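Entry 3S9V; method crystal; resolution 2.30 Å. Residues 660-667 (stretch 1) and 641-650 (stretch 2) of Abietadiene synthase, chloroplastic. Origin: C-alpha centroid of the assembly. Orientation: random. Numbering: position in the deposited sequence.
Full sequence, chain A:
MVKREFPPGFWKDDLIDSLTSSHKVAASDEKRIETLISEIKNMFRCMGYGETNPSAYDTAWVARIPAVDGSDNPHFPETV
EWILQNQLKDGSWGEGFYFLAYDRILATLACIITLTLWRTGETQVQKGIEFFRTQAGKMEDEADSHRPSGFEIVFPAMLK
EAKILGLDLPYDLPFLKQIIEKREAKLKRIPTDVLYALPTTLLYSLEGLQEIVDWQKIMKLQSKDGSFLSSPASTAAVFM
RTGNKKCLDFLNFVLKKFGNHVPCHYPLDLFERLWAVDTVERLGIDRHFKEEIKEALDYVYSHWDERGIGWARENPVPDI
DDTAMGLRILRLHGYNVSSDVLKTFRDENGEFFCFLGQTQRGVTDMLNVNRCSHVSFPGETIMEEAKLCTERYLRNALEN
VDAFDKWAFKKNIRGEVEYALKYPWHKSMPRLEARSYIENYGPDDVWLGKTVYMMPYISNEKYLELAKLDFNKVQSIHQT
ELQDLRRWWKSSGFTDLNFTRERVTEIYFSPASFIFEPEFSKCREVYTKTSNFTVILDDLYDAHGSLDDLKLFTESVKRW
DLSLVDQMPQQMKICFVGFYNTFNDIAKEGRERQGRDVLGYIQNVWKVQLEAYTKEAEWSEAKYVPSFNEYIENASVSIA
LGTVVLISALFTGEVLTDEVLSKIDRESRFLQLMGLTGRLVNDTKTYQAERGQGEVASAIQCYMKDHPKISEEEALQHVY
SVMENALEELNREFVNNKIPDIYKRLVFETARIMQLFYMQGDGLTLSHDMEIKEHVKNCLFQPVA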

# COMPACT_ATOMS: atom_id res chain seq x y z
N VAL A 660 -11.60 28.18 0.10
CA VAL A 660 -10.83 27.03 0.56
C VAL A 660 -10.95 26.93 2.09
O VAL A 660 -11.12 25.83 2.64
CB VAL A 660 -9.32 27.16 0.20
CG1 VAL A 660 -8.53 26.05 0.86
CG2 VAL A 660 -9.14 27.10 -1.30
N LEU A 661 -10.88 28.07 2.77
CA LEU A 661 -10.99 28.09 4.23
C LEU A 661 -12.32 27.50 4.69
O LEU A 661 -12.35 26.65 5.58
CB LEU A 661 -10.83 29.52 4.75
CG LEU A 661 -11.03 29.76 6.25
CD1 LEU A 661 -10.05 28.91 7.07
CD2 LEU A 661 -10.82 31.24 6.55
N SER A 662 -13.42 27.95 4.08
CA SER A 662 -14.75 27.47 4.45
C SER A 662 -14.86 25.94 4.36
O SER A 662 -15.77 25.35 4.93
CB SER A 662 -15.82 28.10 3.55
OG SER A 662 -15.73 27.60 2.23
N LYS A 663 -13.94 25.31 3.65
CA LYS A 663 -13.95 23.86 3.51
C LYS A 663 -13.16 23.14 4.60
O LYS A 663 -13.19 21.91 4.69
CB LYS A 663 -13.42 23.46 2.13
CG LYS A 663 -14.33 23.87 0.98
CD LYS A 663 -13.75 23.47 -0.37
CE LYS A 663 -14.75 23.70 -1.49
NZ LYS A 663 -15.14 25.13 -1.61
N ILE A 664 -12.46 23.89 5.44
CA ILE A 664 -11.67 23.28 6.50
C ILE A 664 -11.77 24.03 7.83
O ILE A 664 -11.03 23.73 8.77
CB ILE A 664 -10.18 23.21 6.12
CG1 ILE A 664 -9.62 24.62 5.94
CG2 ILE A 664 -10.01 22.38 4.85
CD1 ILE A 664 -8.11 24.69 5.85
N ASP A 665 -12.68 25.00 7.90
CA ASP A 665 -12.83 25.78 9.13
C ASP A 665 -13.62 25.03 10.19
O ASP A 665 -14.01 23.88 10.00
CB ASP A 665 -13.48 27.15 8.84
CG ASP A 665 -14.92 27.03 8.35
OD1 ASP A 665 -15.63 26.08 8.77
OD2 ASP A 665 -15.36 27.91 7.57
N ARG A 666 -13.86 25.69 11.32
CA ARG A 666 -14.56 25.06 12.42
C ARG A 666 -16.00 24.66 12.11
O ARG A 666 -16.58 23.82 12.81
CB ARG A 666 -14.50 25.97 13.64
CG ARG A 666 -13.06 26.23 14.11
CD ARG A 666 -13.06 26.80 15.50
NE ARG A 666 -11.75 27.17 16.03
CZ ARG A 666 -10.83 26.32 16.48
NH1 ARG A 666 -9.68 26.79 16.97
NH2 ARG A 666 -11.05 25.01 16.45
N GLU A 667 -16.58 25.23 11.06
CA GLU A 667 -17.94 24.92 10.65
C GLU A 667 -18.01 23.73 9.69
O GLU A 667 -19.10 23.24 9.40
CB GLU A 667 -18.60 26.14 10.00
CG GLU A 667 -19.29 27.09 10.98
CD GLU A 667 -18.37 27.55 12.11
OE1 GLU A 667 -17.32 28.15 11.81
OE2 GLU A 667 -18.72 27.32 13.29
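Stretch 2 641-650: LGTVVLISAL

Stretch 2 is helical from Leu 641 over most of its length, its turns held by the regular bonds from Val 645 N to Leu 641 O (3.1 Å) and Leu 646 N to Gly 642 O (2.9 Å). Stretch 1 opens with the last part of a helix and continues as a loop, so it is mainly loop that packs against the helix. The two run in opposite senses: Arg 666 lies near Gly 642 at the start of stretch 2, whereas Ile 664 reaches Ala 649 near its end.

Leu 646 has the largest area covered by stretch 1. Its CA-to-CB bond points sideways, but the m,t rotamer brings the end of the side chain nearer the loop. There Leu 646 CD2 lies 3.5 Å from Ile 664 O, 3.9 Å from Asp 665 CA and 4.2 Å from Leu 661 CD1, while Leu 646 CD1 lies 3.7 Å from Arg 666 CG. A branched, flexible apolar side chain suits this place because its two methyls can fill space against backbone and side chains at once.

Arg 666 combines apolar and polar contacts. Its long side chain also starts sideways and reaches the helix with its guanidinium, one face of which is covered by Leu 646 CD1. At the edge, Arg 666 NH1 donates a hydrogen bond to Thr 643 OG1 (2.8 Å, 150°), leaving the face free for apolar packing. NH2 and Thr 643 N both donate to one water, at 3.0 Å from Arg 666 NH2 and 3.2 Å from Thr 643 N, which links side chain to helix backbone. Gly 642 leaves room here: its CA is 4.2 Å from Arg 666 NH2, and a CB would come within 3.0 Å of that nitrogen.

Ile 664 is buried, its CA-to-CB bond points toward stretch 2, and its CD1 lies 4.0 Å from Ala 649 CB; the small alanine methyl lets the longer isoleucine side chain approach closely.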

# COMPACT_ATOMS: atom_id res chain seq x y z
N LEU A 641 -6.75 20.04 17.85
CA LEU A 641 -6.23 19.73 16.53
C LEU A 641 -6.69 20.77 15.51
O LEU A 641 -5.93 21.15 14.61
CB LEU A 641 -6.68 18.33 16.09
CG LEU A 641 -6.25 17.21 17.04
CD1 LEU A 641 -6.73 15.88 16.51
CD2 LEU A 641 -4.74 17.23 17.21
N GLY A 642 -7.92 21.25 15.67
CA GLY A 642 -8.43 22.25 14.75
C GLY A 642 -7.55 23.50 14.70
O GLY A 642 -7.26 24.02 13.62
N THR A 643 -7.14 23.98 15.87
CA THR A 643 -6.30 25.18 16.02
C THR A 643 -4.97 25.04 15.27
O THR A 643 -4.56 25.95 14.53
CB THR A 643 -6.04 25.46 17.52
OG1 THR A 643 -7.27 25.85 18.13
CG2 THR A 643 -4.99 26.57 17.72
N VAL A 644 -4.32 23.90 15.46
CA VAL A 644 -3.06 23.62 14.80
C VAL A 644 -3.22 23.70 13.28
O VAL A 644 -2.42 24.32 12.58
CB VAL A 644 -2.57 22.21 15.18
CG1 VAL A 644 -1.21 21.94 14.54
CG2 VAL A 644 -2.50 22.09 16.70
N VAL A 645 -4.29 23.09 12.77
CA VAL A 645 -4.56 23.11 11.34
C VAL A 645 -4.86 24.50 10.79
O VAL A 645 -4.26 24.93 9.81
CB VAL A 645 -5.75 22.19 11.00
CG1 VAL A 645 -6.19 22.41 9.56
CG2 VAL A 645 -5.36 20.74 11.21
N LEU A 646 -5.78 25.21 11.43
CA LEU A 646 -6.17 26.53 10.96
C LEU A 646 -5.03 27.55 10.91
O LEU A 646 -5.01 28.42 10.04
CB LEU A 646 -7.34 27.04 11.79
CG LEU A 646 -8.60 26.18 11.60
CD1 LEU A 646 -9.72 26.67 12.51
CD2 LEU A 646 -9.05 26.22 10.15
N ILE A 647 -4.08 27.44 11.83
CA ILE A 647 -2.97 28.37 11.80
C ILE A 647 -1.90 27.91 10.80
O ILE A 647 -1.35 28.72 10.06
CB ILE A 647 -2.39 28.57 13.21
CG1 ILE A 647 -3.50 29.13 14.12
CG2 ILE A 647 -1.20 29.52 13.16
CD1 ILE A 647 -3.05 29.53 15.49
N SER A 648 -1.65 26.60 10.74
CA SER A 648 -0.67 26.05 9.80
C SER A 648 -1.11 26.27 8.33
O SER A 648 -0.26 26.46 7.45
CB SER A 648 -0.49 24.55 10.03
OG SER A 648 0.06 24.29 11.31
N ALA A 649 -2.42 26.23 8.08
CA ALA A 649 -2.98 26.40 6.74
C ALA A 649 -2.66 27.75 6.08
O ALA A 649 -2.95 27.95 4.90
CB ALA A 649 -4.50 26.21 6.79
N LEU A 650 -2.09 28.67 6.84
CA LEU A 650 -1.72 29.98 6.31
C LEU A 650 -0.32 29.91 5.69
O LEU A 650 0.09 30.83 5.00
CB LEU A 650 -1.69 31.03 7.42
CG LEU A 650 -2.96 31.69 7.95
CD1 LEU A 650 -4.09 30.71 8.01
CD2 LEU A 650 -2.65 32.27 9.32
O HOH W 1 -9.39 23.00 17.91